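Local coordinates for transcriptional regulator, MerR-family (PDB 5GPE), which binds lead(II) selectively as a metalloregulatory protein of the MerR family and probably controls transcription by binding DNA, at residues M1-C13 / R38-R52. Numbering follows the deposited sequence.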
ATOM      1  N   MET B   1     -33.932  17.574  -2.213  1.00 43.10           N
ATOM      2  CA  MET B   1     -33.711  16.094  -2.260  1.00 40.08           C
ATOM      3  C   MET B   1     -33.107  15.728  -3.610  1.00 34.37           C
ATOM      4  O   MET B   1     -33.442  16.335  -4.628  1.00 32.39           O
ATOM      5  CB  MET B   1     -35.013  15.320  -2.046  1.00 45.34           C
ATOM      6  CG  MET B   1     -35.733  15.638  -0.744  1.00 52.44           C
ATOM      7  SD  MET B   1     -35.006  14.834   0.689  1.00 54.63           S
ATOM      8  CE  MET B   1     -35.938  13.313   0.655  1.00 56.74           C
ATOM      9  N   MET B   2     -32.222  14.736  -3.593  1.00 31.90           N
ATOM     10  CA  MET B   2     -31.407  14.350  -4.749  1.00 30.24           C
ATOM     11  C   MET B   2     -31.392  12.846  -4.939  1.00 24.09           C
ATOM     12  O   MET B   2     -31.361  12.096  -3.968  1.00 19.66           O
ATOM     13  CB  MET B   2     -29.939  14.726  -4.514  1.00 34.84           C
ATOM     14  CG  MET B   2     -29.633  16.193  -4.373  1.00 36.84           C
ATOM     15  SD  MET B   2     -27.881  16.303  -3.968  1.00 38.98           S
ATOM     16  CE  MET B   2     -27.964  16.257  -2.176  1.00 36.94           C
ATOM     17  N   ARG B   3     -31.327  12.416  -6.195  1.00 23.38           N
ATOM     18  CA  ARG B   3     -30.971  11.028  -6.489  1.00 22.45           C
ATOM     19  C   ARG B   3     -29.458  10.890  -6.402  1.00 21.27           C
ATOM     20  O   ARG B   3     -28.713  11.878  -6.415  1.00 18.66           O
ATOM     21  CB  ARG B   3     -31.465  10.579  -7.858  1.00 24.37           C
ATOM     22  CG  ARG B   3     -32.971  10.445  -7.962  1.00 25.07           C
ATOM     23  CD  ARG B   3     -33.396   9.168  -7.207  1.00 23.79           C
ATOM     24  NE  ARG B   3     -33.353   7.981  -8.062  1.00 22.43           N
ATOM     25  CZ  ARG B   3     -33.532   6.718  -7.668  1.00 22.27           C
ATOM     26  NH1 ARG B   3     -33.807   6.406  -6.411  1.00 20.76           N
ATOM     27  NH2 ARG B   3     -33.456   5.747  -8.560  1.00 24.00           N
ATOM     28  N   ILE B   4     -29.013   9.642  -6.337  1.00 22.02           N
ATOM     29  CA  ILE B   4     -27.597   9.323  -6.148  1.00 22.15           C
ATOM     30  C   ILE B   4     -26.685   9.960  -7.216  1.00 21.92           C
ATOM     31  O   ILE B   4     -25.590  10.429  -6.894  1.00 24.45           O
ATOM     32  CB  ILE B   4     -27.376   7.789  -6.039  1.00 22.57           C
ATOM     33  CG1 ILE B   4     -25.957   7.487  -5.548  1.00 22.42           C
ATOM     34  CG2 ILE B   4     -27.653   7.071  -7.365  1.00 24.27           C
ATOM     35  CD1 ILE B   4     -25.800   6.095  -4.979  1.00 22.82           C
ATOM     36  N   GLY B   5     -27.137   9.975  -8.472  1.00 21.74           N
ATOM     37  CA  GLY B   5     -26.399  10.614  -9.577  1.00 23.55           C
ATOM     38  C   GLY B   5     -26.099  12.093  -9.327  1.00 23.86           C
ATOM     39  O   GLY B   5     -24.985  12.564  -9.561  1.00 23.75           O
ATOM     40  N   GLU B   6     -27.089  12.807  -8.818  1.00 23.93           N
ATOM     41  CA  GLU B   6     -26.929  14.229  -8.520  1.00 23.71           C
ATOM     42  C   GLU B   6     -26.033  14.425  -7.298  1.00 23.79           C
ATOM     43  O   GLU B   6     -25.235  15.360  -7.264  1.00 25.99           O
ATOM     44  CB  GLU B   6     -28.284  14.905  -8.290  1.00 25.47           C
ATOM     45  CG  GLU B   6     -28.175  16.423  -8.175  1.00 28.00           C
ATOM     46  CD  GLU B   6     -29.477  17.137  -7.823  1.00 32.60           C
ATOM     47  OE1 GLU B   6     -30.556  16.538  -7.959  1.00 31.71           O
ATOM     48  OE2 GLU B   6     -29.421  18.323  -7.420  1.00 36.54           O
ATOM     49  N   LEU B   7     -26.202  13.569  -6.294  1.00 23.70           N
ATOM     50  CA  LEU B   7     -25.338  13.574  -5.112  1.00 24.49           C
ATOM     51  C   LEU B   7     -23.870  13.393  -5.511  1.00 22.53           C
ATOM     52  O   LEU B   7     -23.013  14.146  -5.073  1.00 20.44           O
ATOM     53  CB  LEU B   7     -25.755  12.471  -4.128  1.00 26.47           C
ATOM     54  CG  LEU B   7     -24.894  12.306  -2.871  1.00 26.77           C
ATOM     55  CD1 LEU B   7     -24.973  13.544  -1.990  1.00 29.82           C
ATOM     56  CD2 LEU B   7     -25.333  11.077  -2.097  1.00 26.00           C
ATOM     57  N   GLY B   8     -23.616  12.407  -6.360  1.00 21.11           N
ATOM     58  CA  GLY B   8     -22.279  12.159  -6.914  1.00 22.97           C
ATOM     59  C   GLY B   8     -21.670  13.337  -7.659  1.00 24.90           C
ATOM     60  O   GLY B   8     -20.507  13.691  -7.433  1.00 26.20           O
ATOM     61  N   LYS B   9     -22.464  13.949  -8.529  1.00 25.59           N
ATOM     62  CA  LYS B   9     -22.106  15.199  -9.215  1.00 29.51           C
ATOM     63  C   LYS B   9     -21.689  16.300  -8.233  1.00 26.72           C
ATOM     64  O   LYS B   9     -20.632  16.909  -8.377  1.00 25.24           O
ATOM     65  CB  LYS B   9     -23.308  15.684 -10.071  1.00 36.71           C
ATOM     66  CG  LYS B   9     -23.221  15.211 -11.532  1.00 44.31           C
ATOM     67  CD  LYS B   9     -23.031  16.369 -12.499  1.00 52.36           C
ATOM     68  CE  LYS B   9     -22.434  15.893 -13.844  1.00 59.48           C
ATOM     69  NZ  LYS B   9     -23.120  14.736 -14.510  1.00 65.20           N
ATOM     70  N   LYS B  10     -22.522  16.527  -7.225  1.00 28.33           N
ATOM     71  CA  LYS B  10     -22.264  17.566  -6.212  1.00 29.61           C
ATOM     72  C   LYS B  10     -21.050  17.283  -5.325  1.00 28.65           C
ATOM     73  O   LYS B  10     -20.362  18.212  -4.911  1.00 27.46           O
ATOM     74  CB  LYS B  10     -23.506  17.812  -5.352  1.00 30.86           C
ATOM     75  CG  LYS B  10     -24.453  18.822  -5.966  1.00 33.98           C
ATOM     76  CD  LYS B  10     -25.696  18.999  -5.126  1.00 37.83           C
ATOM     77  CE  LYS B  10     -26.419  20.296  -5.487  1.00 44.07           C
ATOM     78  NZ  LYS B  10     -27.873  20.231  -5.203  1.00 49.34           N
ATOM     79  N   ALA B  11     -20.798  16.009  -5.035  1.00 26.72           N
ATOM     80  CA  ALA B  11     -19.645  15.614  -4.228  1.00 26.24           C
ATOM     81  C   ALA B  11     -18.373  15.396  -5.058  1.00 26.57           C
ATOM     82  O   ALA B  11     -17.311  15.133  -4.500  1.00 24.66           O
ATOM     83  CB  ALA B  11     -19.972  14.361  -3.434  1.00 26.44           C
ATOM     84  N   ASP B  12     -18.488  15.511  -6.383  1.00 28.04           N
ATOM     85  CA  ASP B  12     -17.391  15.254  -7.317  1.00 28.79           C
ATOM     86  C   ASP B  12     -16.829  13.820  -7.150  1.00 27.94           C
ATOM     87  O   ASP B  12     -15.622  13.607  -7.059  1.00 27.47           O
ATOM     88  CB  ASP B  12     -16.291  16.319  -7.175  1.00 31.05           C
ATOM     89  CG  ASP B  12     -15.418  16.448  -8.424  1.00 35.48           C
ATOM     90  OD1 ASP B  12     -15.809  15.968  -9.510  1.00 38.39           O
ATOM     91  OD2 ASP B  12     -14.323  17.034  -8.323  1.00 38.03           O
ATOM     92  N   CYS B  13     -17.735  12.849  -7.100  1.00 27.67           N
ATOM     93  CA  CYS B  13     -17.353  11.447  -7.049  1.00 29.14           C
ATOM     94  C   CYS B  13     -18.346  10.571  -7.803  1.00 26.89           C
ATOM     95  O   CYS B  13     -19.475  10.985  -8.092  1.00 30.51           O
ATOM     96  CB  CYS B  13     -17.198  10.981  -5.599  1.00 31.05           C
ATOM     97  SG  CYS B  13     -18.734  10.683  -4.707  1.00 35.29           S
ATOM     98  N   ARG B  38     -34.667   5.489  -3.295  1.00 32.74           N
ATOM     99  CA  ARG B  38     -33.786   6.190  -2.389  1.00 28.76           C
ATOM    100  C   ARG B  38     -33.491   7.644  -2.748  1.00 24.11           C
ATOM    101  O   ARG B  38     -33.138   7.909  -3.830  1.00 24.71           O
ATOM    102  CB  ARG B  38     -32.468   5.435  -2.253  1.00 30.13           C
ATOM    103  CG  ARG B  38     -32.584   4.033  -1.710  1.00 36.45           C
ATOM    104  CD  ARG B  38     -31.297   3.238  -1.813  1.00 43.22           C
ATOM    105  NE  ARG B  38     -31.269   2.204  -0.789  1.00 53.52           N
ATOM    106  CZ  ARG B  38     -30.414   2.135   0.228  1.00 58.49           C
ATOM    107  NH1 ARG B  38     -29.434   3.018   0.362  1.00 59.82           N
ATOM    108  NH2 ARG B  38     -30.498   1.110   1.079  1.00 64.59           N
ATOM    109  N   LEU B  39     -33.641   8.552  -1.800  1.00 21.89           N
ATOM    110  CA  LEU B  39     -33.320   9.974  -1.963  1.00 23.32           C
ATOM    111  C   LEU B  39     -32.348  10.454  -0.903  1.00 23.75           C
ATOM    112  O   LEU B  39     -32.356   9.973   0.229  1.00 25.39           O
ATOM    113  CB  LEU B  39     -34.584  10.851  -1.929  1.00 25.04           C
ATOM    114  CG  LEU B  39     -35.556  10.721  -3.092  1.00 26.01           C
ATOM    115  CD1 LEU B  39     -36.800  11.553  -2.832  1.00 28.35           C
ATOM    116  CD2 LEU B  39     -34.928  11.151  -4.406  1.00 26.46           C
ATOM    117  N   TYR B  40     -31.508  11.408  -1.293  1.00 24.26           N
ATOM    118  CA  TYR B  40     -30.452  11.955  -0.438  1.00 26.03           C
ATOM    119  C   TYR B  40     -30.607  13.467  -0.335  1.00 28.63           C
ATOM    120  O   TYR B  40     -31.287  14.087  -1.140  1.00 28.25           O
ATOM    121  CB  TYR B  40     -29.072  11.599  -1.006  1.00 25.51           C
ATOM    122  CG  TYR B  40     -28.869  10.110  -1.244  1.00 25.06           C
ATOM    123  CD1 TYR B  40     -29.262   9.513  -2.443  1.00 25.68           C
ATOM    124  CD2 TYR B  40     -28.278   9.304  -0.278  1.00 25.86           C
ATOM    125  CE1 TYR B  40     -29.076   8.158  -2.671  1.00 27.17           C
ATOM    126  CE2 TYR B  40     -28.085   7.941  -0.487  1.00 26.33           C
ATOM    127  CZ  TYR B  40     -28.484   7.377  -1.687  1.00 28.60           C
ATOM    128  OH  TYR B  40     -28.294   6.038  -1.913  1.00 30.08           O
ATOM    129  N   ASP B  41     -29.947  14.056   0.649  1.00 31.07           N
ATOM    130  CA  ASP B  41     -30.005  15.500   0.897  1.00 32.96           C
ATOM    131  C   ASP B  41     -28.638  16.061   1.333  1.00 31.79           C
ATOM    132  O   ASP B  41     -27.606  15.367   1.236  1.00 28.52           O
ATOM    133  CB  ASP B  41     -31.137  15.814   1.901  1.00 39.30           C
ATOM    134  CG  ASP B  41     -30.865  15.291   3.309  1.00 44.42           C
ATOM    135  OD1 ASP B  41     -29.707  14.977   3.658  1.00 51.47           O
ATOM    136  OD2 ASP B  41     -31.836  15.194   4.085  1.00 56.41           O
ATOM    137  N   GLU B  42     -28.647  17.300   1.823  1.00 31.29           N
ATOM    138  CA  GLU B  42     -27.436  18.048   2.197  1.00 31.76           C
ATOM    139  C   GLU B  42     -26.534  17.323   3.208  1.00 29.57           C
ATOM    140  O   GLU B  42     -25.305  17.439   3.142  1.00 26.97           O
ATOM    141  CB  GLU B  42     -27.824  19.440   2.743  1.00 33.47           C
ATOM    142  CG  GLU B  42     -26.657  20.401   3.010  1.00 37.38           C
ATOM    143  CD  GLU B  42     -25.890  20.827   1.756  1.00 39.14           C
ATOM    144  OE1 GLU B  42     -26.420  20.700   0.625  1.00 40.83           O
ATOM    145  OE2 GLU B  42     -24.738  21.296   1.907  1.00 43.94           O
ATOM    146  N   VAL B  43     -27.144  16.588   4.132  1.00 28.71           N
ATOM    147  CA  VAL B  43     -26.403  15.830   5.156  1.00 29.76           C
ATOM    148  C   VAL B  43     -25.467  14.798   4.501  1.00 27.75           C
ATOM    149  O   VAL B  43     -24.327  14.626   4.932  1.00 27.11           O
ATOM    150  CB  VAL B  43     -27.353  15.135   6.163  1.00 33.21           C
ATOM    151  CG1 VAL B  43     -26.577  14.278   7.158  1.00 35.07           C
ATOM    152  CG2 VAL B  43     -28.181  16.168   6.928  1.00 35.01           C
ATOM    153  N   HIS B  44     -25.969  14.115   3.473  1.00 27.46           N
ATOM    154  CA  HIS B  44     -25.199  13.101   2.747  1.00 26.02           C
ATOM    155  C   HIS B  44     -24.059  13.714   1.955  1.00 24.90           C
ATOM    156  O   HIS B  44     -22.956  13.166   1.939  1.00 25.36           O
ATOM    157  CB  HIS B  44     -26.085  12.286   1.806  1.00 27.59           C
ATOM    158  CG  HIS B  44     -27.168  11.529   2.510  1.00 28.85           C
ATOM    159  ND1 HIS B  44     -28.385  12.094   2.824  1.00 27.63           N
ATOM    160  CD2 HIS B  44     -27.211  10.260   2.982  1.00 28.30           C
ATOM    161  CE1 HIS B  44     -29.134  11.209   3.451  1.00 27.71           C
ATOM    162  NE2 HIS B  44     -28.445  10.088   3.560  1.00 29.21           N
ATOM    163  N   LEU B  45     -24.318  14.861   1.337  1.00 23.40           N
ATOM    164  CA  LEU B  45     -23.283  15.614   0.632  1.00 25.08           C
ATOM    165  C   LEU B  45     -22.144  16.012   1.577  1.00 23.22           C
ATOM    166  O   LEU B  45     -20.977  15.769   1.277  1.00 22.05           O
ATOM    167  CB  LEU B  45     -23.863  16.859  -0.059  1.00 28.24           C
ATOM    168  CG  LEU B  45     -22.875  17.781  -0.799  1.00 29.40           C
ATOM    169  CD1 LEU B  45     -22.056  17.025  -1.844  1.00 27.43           C
ATOM    170  CD2 LEU B  45     -23.611  18.948  -1.450  1.00 30.64           C
ATOM    171  N   GLN B  46     -22.484  16.601   2.722  1.00 22.26           N
ATOM    172  CA  GLN B  46     -21.473  17.019   3.695  1.00 24.28           C
ATOM    173  C   GLN B  46     -20.682  15.829   4.249  1.00 22.71           C
ATOM    174  O   GLN B  46     -19.489  15.935   4.531  1.00 20.81           O
ATOM    175  CB  GLN B  46     -22.097  17.825   4.841  1.00 27.51           C
ATOM    176  CG  GLN B  46     -22.588  19.214   4.429  1.00 30.02           C
ATOM    177  CD  GLN B  46     -21.539  20.002   3.647  1.00 32.87           C
ATOM    178  OE1 GLN B  46     -20.362  20.047   4.033  1.00 35.25           O
ATOM    179  NE2 GLN B  46     -21.948  20.591   2.523  1.00 34.40           N
ATOM    180  N   ARG B  47     -21.324  14.676   4.339  1.00 22.57           N
ATOM    181  CA  ARG B  47     -20.683  13.459   4.775  1.00 23.66           C
ATOM    182  C   ARG B  47     -19.656  13.009   3.737  1.00 22.79           C
ATOM    183  O   ARG B  47     -18.564  12.711   4.054  1.00 21.83           O
ATOM    184  CB  ARG B  47     -21.713  12.384   4.969  1.00 27.37           C
ATOM    185  CG  ARG B  47     -21.153  11.010   5.138  1.00 29.79           C
ATOM    186  CD  ARG B  47     -20.425  10.950   6.418  1.00 31.97           C
ATOM    187  NE  ARG B  47     -21.214  11.286   7.576  1.00 34.52           N
ATOM    188  CZ  ARG B  47     -21.878  10.425   8.316  1.00 33.21           C
ATOM    189  NH1 ARG B  47     -21.925   9.172   8.010  1.00 33.01           N
ATOM    190  NH2 ARG B  47     -22.499  10.850   9.378  1.00 38.84           N
ATOM    191  N   LEU B  48     -20.033  13.007   2.489  1.00 22.70           N
ATOM    192  CA  LEU B  48     -19.126  12.638   1.403  1.00 22.43           C
ATOM    193  C   LEU B  48     -17.911  13.544   1.314  1.00 21.96           C
ATOM    194  O   LEU B  48     -16.794  13.071   1.096  1.00 21.35           O
ATOM    195  CB  LEU B  48     -19.851  12.616   0.057  1.00 21.74           C
ATOM    196  CG  LEU B  48     -20.800  11.441  -0.177  1.00 22.01           C
ATOM    197  CD1 LEU B  48     -21.597  11.654  -1.450  1.00 22.16           C
ATOM    198  CD2 LEU B  48     -19.990  10.152  -0.219  1.00 21.48           C
ATOM    199  N   LEU B  49     -18.126  14.839   1.525  1.00 21.05           N
ATOM    200  CA  LEU B  49     -17.025  15.784   1.552  1.00 22.28           C
ATOM    201  C   LEU B  49     -16.078  15.512   2.729  1.00 20.89           C
ATOM    202  O   LEU B  49     -14.863  15.589   2.565  1.00 20.38           O
ATOM    203  CB  LEU B  49     -17.534  17.226   1.567  1.00 24.14           C
ATOM    204  CG  LEU B  49     -18.349  17.647   0.338  1.00 25.97           C
ATOM    205  CD1 LEU B  49     -18.821  19.091   0.486  1.00 27.76           C
ATOM    206  CD2 LEU B  49     -17.584  17.483  -0.970  1.00 24.70           C
ATOM    207  N   PHE B  50     -16.632  15.178   3.892  1.00 18.65           N
ATOM    208  CA  PHE B  50     -15.845  14.811   5.077  1.00 19.29           C
ATOM    209  C   PHE B  50     -14.994  13.585   4.780  1.00 18.44           C
ATOM    210  O   PHE B  50     -13.805  13.579   5.043  1.00 20.12           O
ATOM    211  CB  PHE B  50     -16.773  14.537   6.284  1.00 19.98           C
ATOM    212  CG  PHE B  50     -16.050  14.153   7.551  1.00 20.32           C
ATOM    213  CD1 PHE B  50     -15.701  12.826   7.803  1.00 20.71           C
ATOM    214  CD2 PHE B  50     -15.727  15.111   8.504  1.00 20.14           C
ATOM    215  CE1 PHE B  50     -15.037  12.478   8.972  1.00 20.49           C
ATOM    216  CE2 PHE B  50     -15.072  14.768   9.670  1.00 20.31           C
ATOM    217  CZ  PHE B  50     -14.714  13.452   9.903  1.00 20.37           C
ATOM    218  N   ILE B  51     -15.609  12.568   4.201  1.00 15.54           N
ATOM    219  CA  ILE B  51     -14.911  11.339   3.793  1.00 19.05           C
ATOM    220  C   ILE B  51     -13.779  11.637   2.793  1.00 18.50           C
ATOM    221  O   ILE B  51     -12.670  11.119   2.939  1.00 19.29           O
ATOM    222  CB  ILE B  51     -15.884  10.296   3.187  1.00 19.43           C
ATOM    223  CG1 ILE B  51     -16.856   9.791   4.265  1.00 20.16           C
ATOM    224  CG2 ILE B  51     -15.127   9.100   2.603  1.00 20.48           C
ATOM    225  CD1 ILE B  51     -18.059   9.075   3.713  1.00 20.35           C
ATOM    226  N   ARG B  52     -14.045  12.462   1.803  1.00 18.84           N
ATOM    227  CA  ARG B  52     -13.087  12.853   0.801  1.00 19.98           C
ATOM    228  C   ARG B  52     -11.869  13.497   1.440  1.00 19.70           C
ATOM    229  O   ARG B  52     -10.797  13.169   1.103  1.00 20.21           O
ATOM    230  CB  ARG B  52     -13.693  13.807  -0.250  1.00 22.42           C
ATOM    231  CG  ARG B  52     -12.714  14.359  -1.279  1.00 24.34           C
ATOM    232  CD  ARG B  52     -12.935  15.842  -1.579  1.00 26.97           C
ATOM    233  NE  ARG B  52     -14.014  15.971  -2.521  1.00 30.64           N
ATOM    234  CZ  ARG B  52     -14.538  17.110  -2.965  1.00 30.22           C
ATOM    235  NH1 ARG B  52     -14.096  18.274  -2.526  1.00 33.91           N
ATOM    236  NH2 ARG B  52     -15.503  17.059  -3.838  1.00 25.78           N
TER
HETATM  237  O   HOH W   1     -30.759   7.547  -5.693  1.00 23.25           O
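L7 and Y40 meet at about a right angle, the CD2 methyl of L7 resting over one face of the phenol ring in a CH-pi contact, 4.1 Å from its centroid. With CG of the leucine anti to the backbone N (chi1 177°), CD1 turns to the backbone of L45, while CG packs 3.6 Å from CD1 of L48. That same L48 methyl also touches CB of A11. I4 runs alongside the tyrosine, its CB against Y40 CE1. The ring's hydroxyl is hydrogen-bonded to E22 in helix 15-23, whose V18 and Y21 pack on I4 and L48; this three-helix packing belongs to the winged helix-turn-helix domain of MerR regulators, and helices 4-11 and 42-52 cross in it at -44°. Before the helices, M2 and Y40 form a single antiparallel bridge, a hydrogen-bonded pair joined by M2 N to Y40 O (2.7 Å) and Y40 N to M2 O (2.8 Å). Next to it, R3 bends back so that NH1 reaches R38 O (3.1 Å), and a water links this carbonyl to I4 N. D41, at the N-cap just before helix 42-52, takes V43 N and H44 ND1 on its OD1 from opposite faces of the carboxylate and pairs with H44 as a capping box; H44 NE2 is hydrogen-bonded to E29 O. At the far end, R52 NH2 donates to A11 O (2.7 Å) from well above the carbonyl plane.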